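Local coordinates for inactivation-no-after-potential D protein (Drosophila melanogaster, PDB 5F67) that binds the tail of the TRP channel through its third PDZ domain, probably as part of its work as a signalling scaffold, at residues G59-A62 and E63-G66; D79-L82 and E83-Y86; K15-F18 and D19-K23. One frame throughout, in Å; residues are numbered along the deposited sequence.

Interaction 1 (G59-A62 and E63-G66)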
ATOM      1  N   GLY A  59      14.919   1.554   1.583  1.00 21.56           N
ATOM      2  CA  GLY A  59      15.395   0.514   2.478  1.00 23.88           C
ATOM      3  C   GLY A  59      14.309  -0.223   3.247  1.00 24.24           C
ATOM      4  O   GLY A  59      14.604  -1.166   3.982  1.00 22.63           O
ATOM      5  N   SER A  60      13.057   0.197   3.082  1.00 16.70           N
ATOM      6  CA  SER A  60      11.948  -0.380   3.840  1.00 15.33           C
ATOM      7  C   SER A  60      11.534  -1.750   3.291  1.00 18.47           C
ATOM      8  O   SER A  60      11.908  -2.130   2.175  1.00 14.57           O
ATOM      9  CB  SER A  60      10.744   0.568   3.822  1.00 14.16           C
ATOM     10  OG  SER A  60      10.170   0.624   2.516  1.00 14.79           O
ATOM     11  N   ASN A  61      10.763  -2.497   4.078  1.00 13.95           N
ATOM     12  CA  ASN A  61      10.276  -3.803   3.639  1.00 15.14           C
ATOM     13  C   ASN A  61       9.305  -3.690   2.467  1.00 14.69           C
ATOM     14  O   ASN A  61       9.233  -4.595   1.629  1.00 15.55           O
ATOM     15  CB  ASN A  61       9.621  -4.547   4.803  1.00 14.85           C
ATOM     16  CG  ASN A  61      10.619  -4.929   5.878  1.00 23.15           C
ATOM     17  OD1 ASN A  61      11.833  -4.926   5.650  1.00 19.72           O
ATOM     18  ND2 ASN A  61      10.111  -5.271   7.055  1.00 15.47           N
ATOM     19  N   ALA A  62       8.547  -2.591   2.398  1.00 11.93           N
ATOM     20  CA  ALA A  62       7.667  -2.405   1.251  1.00 13.33           C
ATOM     21  C   ALA A  62       8.490  -2.246  -0.019  1.00 12.39           C
ATOM     22  O   ALA A  62       8.143  -2.804  -1.062  1.00 13.35           O
ATOM     23  CB  ALA A  62       6.746  -1.202   1.442  1.00 11.26           C
ATOM     24  N   GLU A  63       9.579  -1.487   0.061  1.00 12.54           N
ATOM     25  CA  GLU A  63      10.431  -1.315  -1.118  1.00 17.55           C
ATOM     26  C   GLU A  63      11.031  -2.662  -1.526  1.00 18.71           C
ATOM     27  O   GLU A  63      11.042  -3.024  -2.710  1.00 17.30           O
ATOM     28  CB  GLU A  63      11.539  -0.292  -0.853  1.00 19.69           C
ATOM     29  CG  GLU A  63      12.382   0.022  -2.087  1.00 24.37           C
ATOM     30  CD  GLU A  63      13.597   0.876  -1.782  1.00 37.50           C
ATOM     31  OE1 GLU A  63      13.812   1.876  -2.503  1.00 39.36           O
ATOM     32  OE2 GLU A  63      14.348   0.539  -0.837  1.00 32.77           O
ATOM     33  N   LEU A  64      11.517  -3.409  -0.536  1.00 14.12           N
ATOM     34  CA  LEU A  64      12.108  -4.722  -0.790  1.00 14.61           C
ATOM     35  C   LEU A  64      11.140  -5.719  -1.423  1.00 20.10           C
ATOM     36  O   LEU A  64      11.571  -6.598  -2.175  1.00 19.00           O
ATOM     37  CB  LEU A  64      12.704  -5.293   0.501  1.00 16.79           C
ATOM     38  CG  LEU A  64      13.954  -4.535   0.954  1.00 30.97           C
ATOM     39  CD1 LEU A  64      14.353  -4.910   2.371  1.00 36.30           C
ATOM     40  CD2 LEU A  64      15.101  -4.807  -0.012  1.00 34.49           C
ATOM     41  N   ALA A  65       9.848  -5.577  -1.125  1.00 14.11           N
ATOM     42  CA  ALA A  65       8.815  -6.486  -1.635  1.00 15.25           C
ATOM     43  C   ALA A  65       8.288  -6.093  -3.005  1.00 18.06           C
ATOM     44  O   ALA A  65       7.443  -6.787  -3.577  1.00 19.58           O
ATOM     45  CB  ALA A  65       7.656  -6.577  -0.653  1.00 17.84           C
ATOM     46  N   GLY A  66       8.761  -4.972  -3.533  1.00 18.48           N
ATOM     47  CA  GLY A  66       8.359  -4.573  -4.872  1.00 14.66           C
ATOM     48  C   GLY A  66       7.110  -3.710  -4.943  1.00 16.71           C
ATOM     49  O   GLY A  66       6.498  -3.603  -6.008  1.00 18.00           O
TER
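The carboxylate of Glu-63 takes the backbone N-H of Gly-59 on OE2, which the donor reaches from above the plane, 42° out of it. That bond is short, 2.7 Å from Gly-59 N to Glu-63 OE2. The other flat group is the amide of Asn-61, whose OD1 lies beside Leu-64 CD1 at 4.1 Å while ND2 is hydrogen-bonded to Arg-30 O and Glu-32 OE1. Both groups belong to a capped helical turn, 61-64, the short helix that a PDZ fold carries between strands 50-56 and 72-76. Ser-60 is its N-cap: OG accepts from Glu-63 N at 3.3 Å and is also hydrogen-bonded with Arg-57 O. With CG anti to its own backbone N (chi1 -175°) and the chain extended beyond, Glu-63 runs back toward the start of the turn, past the N-cap residue, so this is not a capping box. Its side chain also packs on a polar side chain of the bound peptide. Replacing Glu-63 by an alanine would probably leave Gly-59 N without its carboxylate partner and the loop entering the helix less firmly held. Inside the turn, Leu-64 N bonds to Ser-60 O at 3.0 Å, and Leu-64 CG rests on that same oxygen. Ala-62 CB faces the other way, with Leu-56 and Val-67 beside it. The C-terminal end is a Schellman motif, with Gly-66 at positive phi (89°) and Gly-66 N bonded to Glu-63 O at 3.1 Å.

Interaction 2 (D79-L82 and E83-Y86)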
ATOM      1  N   ASP A  79      -9.302  -7.367   4.366  1.00 18.40           N
ATOM      2  CA  ASP A  79     -10.166  -6.197   4.167  1.00 15.10           C
ATOM      3  C   ASP A  79      -9.988  -5.561   2.783  1.00 16.64           C
ATOM      4  O   ASP A  79      -8.923  -5.033   2.457  1.00 17.59           O
ATOM      5  CB  ASP A  79      -9.926  -5.162   5.262  1.00 14.43           C
ATOM      6  CG  ASP A  79     -10.323  -5.668   6.639  1.00 33.71           C
ATOM      7  OD1 ASP A  79     -11.540  -5.733   6.920  1.00 31.06           O
ATOM      8  OD2 ASP A  79      -9.420  -5.995   7.443  1.00 34.28           O
ATOM      9  N   VAL A  80     -11.043  -5.602   1.978  1.00 16.13           N
ATOM     10  CA  VAL A  80     -11.008  -5.024   0.636  1.00 16.41           C
ATOM     11  C   VAL A  80     -10.982  -3.496   0.721  1.00 19.44           C
ATOM     12  O   VAL A  80     -11.764  -2.899   1.468  1.00 18.89           O
ATOM     13  CB  VAL A  80     -12.228  -5.481  -0.185  1.00 17.88           C
ATOM     14  CG1 VAL A  80     -12.302  -4.731  -1.510  1.00 18.86           C
ATOM     15  CG2 VAL A  80     -12.163  -6.992  -0.420  1.00 20.26           C
ATOM     16  N   THR A  81     -10.076  -2.857  -0.022  1.00 14.42           N
ATOM     17  CA  THR A  81      -9.945  -1.396   0.041  1.00 15.73           C
ATOM     18  C   THR A  81     -10.374  -0.700  -1.244  1.00 19.98           C
ATOM     19  O   THR A  81     -10.146   0.497  -1.418  1.00 18.92           O
ATOM     20  CB  THR A  81      -8.512  -0.957   0.397  1.00 19.98           C
ATOM     21  OG1 THR A  81      -7.586  -1.584  -0.501  1.00 20.43           O
ATOM     22  CG2 THR A  81      -8.169  -1.363   1.835  1.00 19.62           C
ATOM     23  N   LEU A  82     -11.020  -1.452  -2.125  1.00 16.55           N
ATOM     24  CA  LEU A  82     -11.532  -0.907  -3.374  1.00 20.74           C
ATOM     25  C   LEU A  82     -12.463   0.270  -3.149  1.00 18.67           C
ATOM     26  O   LEU A  82     -12.458   1.230  -3.923  1.00 28.20           O
ATOM     27  CB  LEU A  82     -12.281  -1.991  -4.149  1.00 23.18           C
ATOM     28  CG  LEU A  82     -11.482  -2.693  -5.234  1.00 46.21           C
ATOM     29  CD1 LEU A  82     -12.280  -3.864  -5.787  1.00 42.28           C
ATOM     30  CD2 LEU A  82     -11.153  -1.679  -6.330  1.00 49.31           C
ATOM     31  N   GLU A  83     -13.258   0.204  -2.083  1.00 21.44           N
ATOM     32  CA  GLU A  83     -14.212   1.272  -1.801  1.00 22.48           C
ATOM     33  C   GLU A  83     -13.884   2.058  -0.529  1.00 22.97           C
ATOM     34  O   GLU A  83     -14.717   2.826  -0.042  1.00 21.30           O
ATOM     35  CB  GLU A  83     -15.631   0.700  -1.711  1.00 24.70           C
ATOM     36  CG  GLU A  83     -16.066  -0.123  -2.933  1.00 27.30           C
ATOM     37  CD  GLU A  83     -16.300   0.728  -4.175  1.00 46.42           C
ATOM     38  OE1 GLU A  83     -16.487   1.957  -4.044  1.00 38.62           O
ATOM     39  OE2 GLU A  83     -16.307   0.163  -5.290  1.00 52.92           O
ATOM     40  N   SER A  84     -12.672   1.882  -0.005  1.00 16.09           N
ATOM     41  CA  SER A  84     -12.281   2.548   1.240  1.00 13.11           C
ATOM     42  C   SER A  84     -11.980   4.022   1.019  1.00 16.29           C
ATOM     43  O   SER A  84     -11.418   4.398  -0.018  1.00 17.92           O
ATOM     44  CB  SER A  84     -11.044   1.882   1.836  1.00 14.67           C
ATOM     45  OG  SER A  84     -11.325   0.535   2.171  1.00 21.98           O
ATOM     46  N   ASN A  85     -12.348   4.853   1.989  1.00 14.10           N
ATOM     47  CA  ASN A  85     -11.899   6.240   1.981  1.00 12.59           C
ATOM     48  C   ASN A  85     -10.513   6.325   2.618  1.00 17.37           C
ATOM     49  O   ASN A  85      -9.953   5.304   3.041  1.00 14.89           O
ATOM     50  CB  ASN A  85     -12.912   7.168   2.667  1.00 19.14           C
ATOM     51  CG  ASN A  85     -13.111   6.855   4.150  1.00 21.54           C
ATOM     52  OD1 ASN A  85     -12.202   6.388   4.838  1.00 18.84           O
ATOM     53  ND2 ASN A  85     -14.307   7.169   4.659  1.00 28.01           N
ATOM     54  N   TYR A  86      -9.957   7.529   2.680  1.00 12.05           N
ATOM     55  CA  TYR A  86      -8.596   7.708   3.174  1.00 13.67           C
ATOM     56  C   TYR A  86      -8.471   7.294   4.643  1.00 15.21           C
ATOM     57  O   TYR A  86      -7.518   6.605   5.022  1.00 13.17           O
ATOM     58  CB  TYR A  86      -8.150   9.165   2.987  1.00 10.86           C
ATOM     59  CG  TYR A  86      -6.716   9.402   3.415  1.00 10.66           C
ATOM     60  CD1 TYR A  86      -5.659   9.167   2.541  1.00 13.28           C
ATOM     61  CD2 TYR A  86      -6.418   9.836   4.697  1.00 10.94           C
ATOM     62  CE1 TYR A  86      -4.331   9.366   2.945  1.00 11.04           C
ATOM     63  CE2 TYR A  86      -5.098  10.039   5.104  1.00 10.84           C
ATOM     64  CZ  TYR A  86      -4.065   9.809   4.221  1.00 13.41           C
ATOM     65  OH  TYR A  86      -2.752  10.001   4.635  1.00 14.77           O
TER
HETATM   66  O   HOH W   1     -13.710  -1.591   0.147  1.00 21.88           O
HETATM   67  O   HOH W   2     -11.272   3.650  -2.484  1.00 23.23           O
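Ser-84 folds back onto Thr-81 to close a type I beta turn, and this inner side is the tight part. Ser-84 OG sits 3.2 Å from Thr-81 CA and 3.6 Å from Thr-81 CB; lying anti to its own carbonyl carbon (chi1 -63°), it is turned in over the Thr-81 backbone. The turn's own bond, Ser-84 N to Thr-81 O, is weak at 3.2 Å. Thr-81 is buried, its OG1 hydrogen-bonded with Leu-73 O, and Leu-82 sends its end away from the turn among Met-72, Leu-74, Phe-16 and Phe-21.

The outer side is loose and wet. One water donates to Val-80 O and accepts from Glu-83 N at 2.9 Å, while a second donates to both Leu-82 O and Ser-84 O. Glu-83, bent at chi2, curls back along the peptide group before it, with CD 3.9 Å from Leu-82 O. Asn-85 then caps helix 86-95 through OD1 and Asp-88 N, so the turn leads strand 79-80 directly into that helix. With one weak direct bond and two water bridges, the turn is probably held in part by solvent and by the buried Thr-81.

Interaction 3 (K15-F18 and D19-K23)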
ATOM      1  N   LYS A  15     -10.624 -12.760  -3.106  1.00 14.89           N
ATOM      2  CA  LYS A  15     -10.290 -13.476  -4.341  1.00 15.95           C
ATOM      3  C   LYS A  15     -10.946 -12.857  -5.584  1.00 14.10           C
ATOM      4  O   LYS A  15     -10.371 -12.902  -6.670  1.00 16.59           O
ATOM      5  CB  LYS A  15     -10.606 -14.981  -4.235  1.00 17.90           C
ATOM      6  CG  LYS A  15     -10.173 -15.816  -5.465  1.00 21.19           C
ATOM      7  CD  LYS A  15     -10.326 -17.315  -5.239  1.00 29.62           C
ATOM      8  CE  LYS A  15      -9.298 -17.846  -4.231  1.00 36.07           C
ATOM      9  NZ  LYS A  15      -7.877 -17.726  -4.713  1.00 20.29           N
ATOM     10  N   PHE A  16     -12.128 -12.266  -5.422  1.00 15.48           N
ATOM     11  CA  PHE A  16     -12.831 -11.686  -6.563  1.00 15.53           C
ATOM     12  C   PHE A  16     -12.018 -10.574  -7.226  1.00 15.31           C
ATOM     13  O   PHE A  16     -12.215 -10.277  -8.404  1.00 15.74           O
ATOM     14  CB  PHE A  16     -14.214 -11.146  -6.154  1.00 18.00           C
ATOM     15  CG  PHE A  16     -14.169  -9.815  -5.462  1.00 21.75           C
ATOM     16  CD1 PHE A  16     -14.339  -8.635  -6.181  1.00 18.74           C
ATOM     17  CD2 PHE A  16     -13.952  -9.737  -4.089  1.00 24.17           C
ATOM     18  CE1 PHE A  16     -14.286  -7.398  -5.546  1.00 18.61           C
ATOM     19  CE2 PHE A  16     -13.906  -8.502  -3.449  1.00 19.10           C
ATOM     20  CZ  PHE A  16     -14.073  -7.335  -4.179  1.00 22.18           C
ATOM     21  N   ILE A  17     -11.124  -9.949  -6.461  1.00 14.31           N
ATOM     22  CA  ILE A  17     -10.312  -8.860  -6.985  1.00 14.91           C
ATOM     23  C   ILE A  17      -9.513  -9.279  -8.218  1.00 15.32           C
ATOM     24  O   ILE A  17      -9.312  -8.475  -9.137  1.00 16.08           O
ATOM     25  CB  ILE A  17      -9.389  -8.295  -5.884  1.00 15.82           C
ATOM     26  CG1 ILE A  17     -10.242  -7.644  -4.787  1.00 13.24           C
ATOM     27  CG2 ILE A  17      -8.384  -7.300  -6.461  1.00 14.49           C
ATOM     28  CD1 ILE A  17      -9.472  -7.275  -3.516  1.00 17.39           C
ATOM     29  N   PHE A  18      -9.084 -10.538  -8.264  1.00 15.19           N
ATOM     30  CA  PHE A  18      -8.258 -10.998  -9.381  1.00 11.60           C
ATOM     31  C   PHE A  18      -9.066 -11.300 -10.636  1.00 15.00           C
ATOM     32  O   PHE A  18      -8.494 -11.612 -11.683  1.00 18.12           O
ATOM     33  CB  PHE A  18      -7.386 -12.193  -8.958  1.00 11.36           C
ATOM     34  CG  PHE A  18      -6.433 -11.850  -7.859  1.00 14.01           C
ATOM     35  CD1 PHE A  18      -5.292 -11.088  -8.128  1.00 12.95           C
ATOM     36  CD2 PHE A  18      -6.706 -12.217  -6.543  1.00 11.15           C
ATOM     37  CE1 PHE A  18      -4.415 -10.729  -7.091  1.00 10.88           C
ATOM     38  CE2 PHE A  18      -5.841 -11.855  -5.503  1.00 12.27           C
ATOM     39  CZ  PHE A  18      -4.690 -11.112  -5.781  1.00 12.75           C
ATOM     40  N   ASP A  19     -10.391 -11.218 -10.537  1.00 13.48           N
ATOM     41  CA  ASP A  19     -11.227 -11.330 -11.737  1.00 13.43           C
ATOM     42  C   ASP A  19     -11.553  -9.931 -12.245  1.00 19.19           C
ATOM     43  O   ASP A  19     -11.701  -9.712 -13.443  1.00 19.09           O
ATOM     44  CB  ASP A  19     -12.523 -12.105 -11.458  1.00 14.93           C
ATOM     45  CG  ASP A  19     -12.333 -13.603 -11.548  1.00 19.32           C
ATOM     46  OD1 ASP A  19     -11.161 -14.043 -11.556  1.00 19.03           O
ATOM     47  OD2 ASP A  19     -13.347 -14.347 -11.612  1.00 19.92           O
ATOM     48  N   GLN A  20     -11.667  -8.984 -11.323  1.00 16.65           N
ATOM     49  CA  GLN A  20     -11.908  -7.591 -11.700  1.00 13.69           C
ATOM     50  C   GLN A  20     -10.616  -6.920 -12.171  1.00 19.50           C
ATOM     51  O   GLN A  20     -10.632  -6.086 -13.087  1.00 20.55           O
ATOM     52  CB  GLN A  20     -12.490  -6.820 -10.514  1.00 17.92           C
ATOM     53  CG  GLN A  20     -12.970  -5.430 -10.890  1.00 27.07           C
ATOM     54  CD  GLN A  20     -13.874  -4.813  -9.840  1.00 24.07           C
ATOM     55  OE1 GLN A  20     -14.371  -5.501  -8.944  1.00 30.00           O
ATOM     56  NE2 GLN A  20     -14.105  -3.510  -9.958  1.00 29.40           N
ATOM     57  N   PHE A  21      -9.501  -7.277 -11.536  1.00 12.92           N
ATOM     58  CA  PHE A  21      -8.190  -6.731 -11.891  1.00 13.35           C
ATOM     59  C   PHE A  21      -7.197  -7.885 -12.056  1.00 12.05           C
ATOM     60  O   PHE A  21      -6.419  -8.177 -11.148  1.00 15.27           O
ATOM     61  CB  PHE A  21      -7.691  -5.771 -10.800  1.00 12.42           C
ATOM     62  CG  PHE A  21      -8.662  -4.665 -10.462  1.00 13.08           C
ATOM     63  CD1 PHE A  21      -8.702  -3.498 -11.221  1.00 18.77           C
ATOM     64  CD2 PHE A  21      -9.528  -4.796  -9.384  1.00 15.14           C
ATOM     65  CE1 PHE A  21      -9.595  -2.482 -10.915  1.00 23.08           C
ATOM     66  CE2 PHE A  21     -10.424  -3.783  -9.067  1.00 17.02           C
ATOM     67  CZ  PHE A  21     -10.456  -2.621  -9.830  1.00 16.48           C
ATOM     68  N   PRO A  22      -7.225  -8.552 -13.218  1.00 13.21           N
ATOM     69  CA  PRO A  22      -6.443  -9.788 -13.331  1.00 11.92           C
ATOM     70  C   PRO A  22      -4.930  -9.588 -13.311  1.00 17.91           C
ATOM     71  O   PRO A  22      -4.196 -10.574 -13.161  1.00 16.65           O
ATOM     72  CB  PRO A  22      -6.896 -10.388 -14.673  1.00 18.02           C
ATOM     73  CG  PRO A  22      -7.649  -9.309 -15.380  1.00 20.24           C
ATOM     74  CD  PRO A  22      -8.183  -8.389 -14.328  1.00 18.08           C
ATOM     75  N   LYS A  23      -4.464  -8.350 -13.430  1.00 12.99           N
ATOM     76  CA  LYS A  23      -3.021  -8.087 -13.343  1.00 15.41           C
ATOM     77  C   LYS A  23      -2.567  -7.707 -11.936  1.00 13.77           C
ATOM     78  O   LYS A  23      -1.383  -7.415 -11.714  1.00 13.37           O
ATOM     79  CB  LYS A  23      -2.599  -7.008 -14.351  1.00 15.94           C
ATOM     80  CG  LYS A  23      -2.838  -7.413 -15.803  1.00 26.30           C
ATOM     81  CD  LYS A  23      -2.174  -8.752 -16.118  1.00 34.69           C
TER
HETATM   82  O   HOH W   3     -10.505 -14.504  -8.879  1.00 18.66           O
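Phe-16 and Gln-20 run side by side and point the same way, one helical turn apart, with ring and amide planes 46° from each other. The meeting is at the ring edge: Gln-20 OE1 lies in the plane of the Phe-16 ring, 3.9 Å from CE1. Phe-16 CG stands between its own backbone N and carbonyl carbon (chi1 78°), which brings the ring alongside Gln-20, and Ile-17 CG1 lies over one of its faces, toward the rim. The next pair crosses at a slant, Ile-17 CG2 touching Phe-21 CD2 at 4.0 Å. Phe-21 has Gln-20 CG over one face, 3.5 Å above the ring plane and offset toward the rim, and Ile-17 O near its edge.

The backbone beneath is one short helical turn. Phe-16 O accepts two donors, Gln-20 N within the carbonyl plane and Asp-19 N well above it, and Phe-21 N reaches Ile-17 O in a short bond of 2.7 Å. As the chain leaves the helix, Pro-22 CA makes a CA-H...O contact of 3.2 Å with Phe-18 O. A water donates to both Lys-15 O and Asp-19 OD1. Inward, helix 17-20 and the residue after it, Phe-21, lie on the four-stranded sheet of the PDZ domain: Ile-17 packs on Leu-74, Val-80 and Ile-103, Phe-18 on Ile-103, and Phe-21 on Leu-74 and Leu-105, so strands 72-76, 79-80 and 99-105 all meet this turn.

From the N terminus, interaction 3 comes first, the helical turn 17-20 and its exit, ending just before strand 25-30. Interaction 1 follows at 59-66, linking strand 50-56 to strand 72-76, and interaction 2, at 79-86, closes the turn 81-84 between strand 79-80 and helix 86-95. All three are local and lie in series; none nests in or crosses another. Interactions 2 and 3 nevertheless touch, with Leu-82 CD2 3.5 Å from Phe-21 CE2 and Val-80 CG2 packed on Phe-16 CE2, so the residues flanking helix 17-20 meet the strand and turn leading to helix 86-95. Interaction 1 stands apart, its centre about 22 Å from that of interaction 2, on the other side of the chain's centre.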